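Local structure of hydrazine synthase gamma subunit (Candidatus Kuenenia stuttgartiensis, 5C2V) at residues P102-E106 / V116-L122. The protein catalyses the three-electron reduction of nitric oxide to hydroxylamine, the first half-reaction of hydrazine synthesis, and binds two c-type hemes. Coordinates in Å, arbitrary orientation, origin at the centre of the assembly. Numbering follows the deposited sequence.
Sequences PFRHE and VGATSSL. With CA (calcium ion), chain T; HEC (heme c), chain V.
Loop segment 102-106 binds a calcium ion through Pro102 O and also hydrogen-bonds both propionates of a heme c. It enters through a cis peptide bond before Pro102. Both segments are loops of the lobe that carries heme 1, joined by a single antiparallel bridge between Phe103 and Thr119 (CA to CA 4.7 Å). In this hydrogen-bonded pair, Phe103 N donates to Thr119 O at 3.0 Å. A second bond runs from Ala118 N to Glu106 O, 2.7 Å. Arg104 (phi/psi 59/-141) and Ala118 (46/47) have positive phi, and the chain turns sharply at Ala118. The Phe103 side chain (chi1 m) reaches Leu122, whose CD2 sits over the ring face in a CH-pi contact, 3.5 Å from the centroid and 3.7 Å from heme CMA. Heme 1 appears to lie in the active site; a water binds its iron at 2.1 Å, and the loop pair holds its propionate side. Pro102 O binds calcium at 2.3 Å, alongside three waters, Leu100 and Asp257. Arg104 N makes a weak hydrogen bond to heme O1A, 2.9 Å. Arg104 NH1 donates to heme O1D at 3.2 Å, while its NH2 is salt-bridged to Asp82. One water accepts from Glu106 N (3.2 Å) and donates to Val116 O and heme O1D (both 3.0 Å). On O2D of that same propionate, His105 ND1 donates a very short hydrogen bond of 2.3 Å.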
loop_
_atom_site.group_PDB
_atom_site.type_symbol
_atom_site.label_atom_id
_atom_site.label_comp_id
_atom_site.label_asym_id
_atom_site.label_seq_id
_atom_site.Cartn_x
_atom_site.Cartn_y
_atom_site.Cartn_z
ATOM N N PRO C 102 -44.457 -3.249 45.701
ATOM C CA PRO C 102 -43.655 -2.530 44.706
ATOM C C PRO C 102 -43.115 -3.456 43.623
ATOM O O PRO C 102 -43.306 -4.670 43.693
ATOM C CB PRO C 102 -42.517 -1.942 45.541
ATOM C CG PRO C 102 -42.336 -2.925 46.638
ATOM C CD PRO C 102 -43.715 -3.443 46.960
ATOM N N PHE C 103 -42.428 -2.880 42.644
ATOM C CA PHE C 103 -42.082 -3.609 41.431
ATOM C C PHE C 103 -40.612 -4.021 41.347
ATOM O O PHE C 103 -39.847 -3.846 42.297
ATOM C CB PHE C 103 -42.487 -2.776 40.216
ATOM C CG PHE C 103 -43.903 -2.272 40.291
ATOM C CD1 PHE C 103 -44.968 -3.151 40.174
ATOM C CD2 PHE C 103 -44.169 -0.929 40.494
ATOM C CE1 PHE C 103 -46.273 -2.699 40.251
ATOM C CE2 PHE C 103 -45.473 -0.470 40.570
ATOM C CZ PHE C 103 -46.525 -1.356 40.448
ATOM N N ARG C 104 -40.247 -4.569 40.190
ATOM C CA ARG C 104 -38.988 -5.282 39.967
ATOM C C ARG C 104 -38.824 -6.480 40.903
ATOM O O ARG C 104 -39.790 -7.179 41.203
ATOM C CB ARG C 104 -37.791 -4.338 40.131
ATOM C CG ARG C 104 -37.708 -3.216 39.110
ATOM C CD ARG C 104 -36.403 -3.309 38.340
ATOM N NE ARG C 104 -35.883 -2.007 37.938
ATOM C CZ ARG C 104 -34.631 -1.801 37.539
ATOM N NH1 ARG C 104 -33.775 -2.813 37.496
ATOM N NH2 ARG C 104 -34.232 -0.585 37.190
ATOM N N HIS C 105 -37.602 -6.694 41.377
ATOM C CA HIS C 105 -37.277 -7.874 42.173
ATOM C C HIS C 105 -36.780 -7.487 43.559
ATOM O O HIS C 105 -37.395 -7.834 44.567
ATOM C CB HIS C 105 -36.226 -8.734 41.465
ATOM C CG HIS C 105 -36.798 -9.702 40.475
ATOM N ND1 HIS C 105 -36.828 -9.452 39.120
ATOM C CD2 HIS C 105 -37.355 -10.923 40.644
ATOM C CE1 HIS C 105 -37.381 -10.479 38.498
ATOM N NE2 HIS C 105 -37.710 -11.383 39.400
ATOM N N GLU C 106 -35.649 -6.789 43.596
ATOM C CA GLU C 106 -35.082 -6.298 44.845
ATOM C C GLU C 106 -36.095 -5.435 45.588
ATOM O O GLU C 106 -36.776 -4.605 44.987
ATOM C CB GLU C 106 -33.803 -5.505 44.574
ATOM C CG GLU C 106 -32.768 -6.275 43.769
ATOM C CD GLU C 106 -31.472 -5.510 43.596
ATOM O OE1 GLU C 106 -31.411 -4.336 44.018
ATOM O OE2 GLU C 106 -30.513 -6.084 43.041
ATOM N N VAL C 116 -34.784 1.551 41.383
ATOM C CA VAL C 116 -34.270 0.269 40.918
ATOM C C VAL C 116 -34.885 -0.884 41.706
ATOM O O VAL C 116 -35.494 -1.784 41.129
ATOM C CB VAL C 116 -32.736 0.204 41.038
ATOM C CG1 VAL C 116 -32.217 -1.124 40.503
ATOM C CG2 VAL C 116 -32.098 1.369 40.298
ATOM N N GLY C 117 -34.724 -0.853 43.025
ATOM C CA GLY C 117 -35.404 -1.798 43.894
ATOM C C GLY C 117 -36.625 -1.157 44.523
ATOM O O GLY C 117 -36.690 0.068 44.623
ATOM N N ALA C 118 -37.568 -1.984 44.973
ATOM C CA ALA C 118 -38.805 -1.510 45.599
ATOM C C ALA C 118 -39.443 -0.377 44.802
ATOM O O ALA C 118 -39.821 0.651 45.367
ATOM C CB ALA C 118 -38.540 -1.066 47.029
ATOM N N THR C 119 -39.544 -0.565 43.491
ATOM C CA THR C 119 -40.008 0.488 42.597
ATOM C C THR C 119 -41.442 0.893 42.924
ATOM O O THR C 119 -42.342 0.056 42.958
ATOM C CB THR C 119 -39.920 0.048 41.125
ATOM O OG1 THR C 119 -38.643 -0.555 40.881
ATOM C CG2 THR C 119 -40.091 1.239 40.205
ATOM N N SER C 120 -41.644 2.186 43.158
ATOM C CA SER C 120 -42.927 2.694 43.634
ATOM C C SER C 120 -43.997 2.696 42.548
ATOM O O SER C 120 -45.180 2.510 42.834
ATOM C CB SER C 120 -42.759 4.107 44.198
ATOM O OG SER C 120 -42.289 5.003 43.205
ATOM N N SER C 121 -43.583 2.910 41.303
ATOM C CA SER C 121 -44.524 2.957 40.190
ATOM C C SER C 121 -44.009 2.197 38.976
ATOM O O SER C 121 -42.804 2.031 38.800
ATOM C CB SER C 121 -44.819 4.406 39.801
ATOM O OG SER C 121 -43.645 5.064 39.359
ATOM N N LEU C 122 -44.934 1.743 38.137
ATOM C CA LEU C 122 -44.576 1.094 36.884
ATOM C C LEU C 122 -43.941 2.095 35.928
ATOM O O LEU C 122 -43.201 1.716 35.019
ATOM C CB LEU C 122 -45.805 0.450 36.239
ATOM C CG LEU C 122 -46.364 -0.793 36.933
ATOM C CD1 LEU C 122 -47.666 -1.231 36.286
ATOM C CD2 LEU C 122 -45.345 -1.917 36.900
HETATM CA CA CA T . -44.144 -6.858 43.701
HETATM FE FE HEC V . -38.735 -5.030 31.418
HETATM C CHA HEC V . -38.833 -5.895 34.742
HETATM C CHB HEC V . -41.814 -3.595 31.710
HETATM C CHC HEC V . -38.538 -3.938 28.150
HETATM C CHD HEC V . -36.048 -7.084 30.869
HETATM N NA HEC V . -40.066 -4.758 32.966
HETATM C C1A HEC V . -39.950 -5.260 34.246
HETATM C C2A HEC V . -41.200 -5.008 34.947
HETATM C C3A HEC V . -42.019 -4.366 34.099
HETATM C C4A HEC V . -41.320 -4.201 32.841
HETATM C CMA HEC V . -43.459 -3.870 34.366
HETATM C CAA HEC V . -41.497 -5.402 36.416
HETATM C CBA HEC V . -42.650 -6.399 36.514
HETATM C CGA HEC V . -42.936 -6.724 37.957
HETATM O O1A HEC V . -42.172 -6.263 38.843
HETATM O O2A HEC V . -43.932 -7.449 38.221
HETATM N NB HEC V . -40.011 -4.061 30.110
HETATM C C1B HEC V . -41.111 -3.351 30.550
HETATM C C2B HEC V . -41.388 -2.307 29.584
HETATM C C3B HEC V . -40.490 -2.405 28.596
HETATM C C4B HEC V . -39.603 -3.507 28.909
HETATM C CMB HEC V . -42.544 -1.289 29.694
HETATM C CAB HEC V . -40.379 -1.510 27.339
HETATM C CBB HEC V . -39.905 -0.089 27.713
HETATM N NC HEC V . -37.529 -5.450 29.796
HETATM C C1C HEC V . -37.595 -4.860 28.550
HETATM C C2C HEC V . -36.429 -5.271 27.795
HETATM C C3C HEC V . -35.822 -6.241 28.492
HETATM C C4C HEC V . -36.447 -6.308 29.801
HETATM C CMC HEC V . -36.226 -4.972 26.291
HETATM C CAC HEC V . -34.574 -7.045 28.054
HETATM C CBC HEC V . -33.339 -6.119 27.982
HETATM N ND HEC V . -37.654 -6.351 32.610
HETATM C C1D HEC V . -36.477 -6.963 32.177
HETATM C C2D HEC V . -35.762 -7.455 33.333
HETATM C C3D HEC V . -36.632 -7.086 34.542
HETATM C C4D HEC V . -37.785 -6.403 33.998
HETATM C CMD HEC V . -34.409 -8.198 33.346
HETATM C CAD HEC V . -36.334 -7.371 36.027
HETATM C CBD HEC V . -35.391 -6.291 36.548
HETATM C CGD HEC V . -35.099 -6.533 38.005
HETATM O O1D HEC V . -34.338 -5.733 38.609
HETATM O O2D HEC V . -35.628 -7.528 38.560
HETATM O O HOH W 1 -34.619 -4.667 41.409
HETATM O O HOH W 2 -45.012 -9.084 43.651
HETATM O O HOH W 3 -43.446 -7.107 41.424
HETATM O O HOH W 4 -44.835 -6.621 45.969
HETATM O O HOH W 5 -37.540 -3.499 32.210
#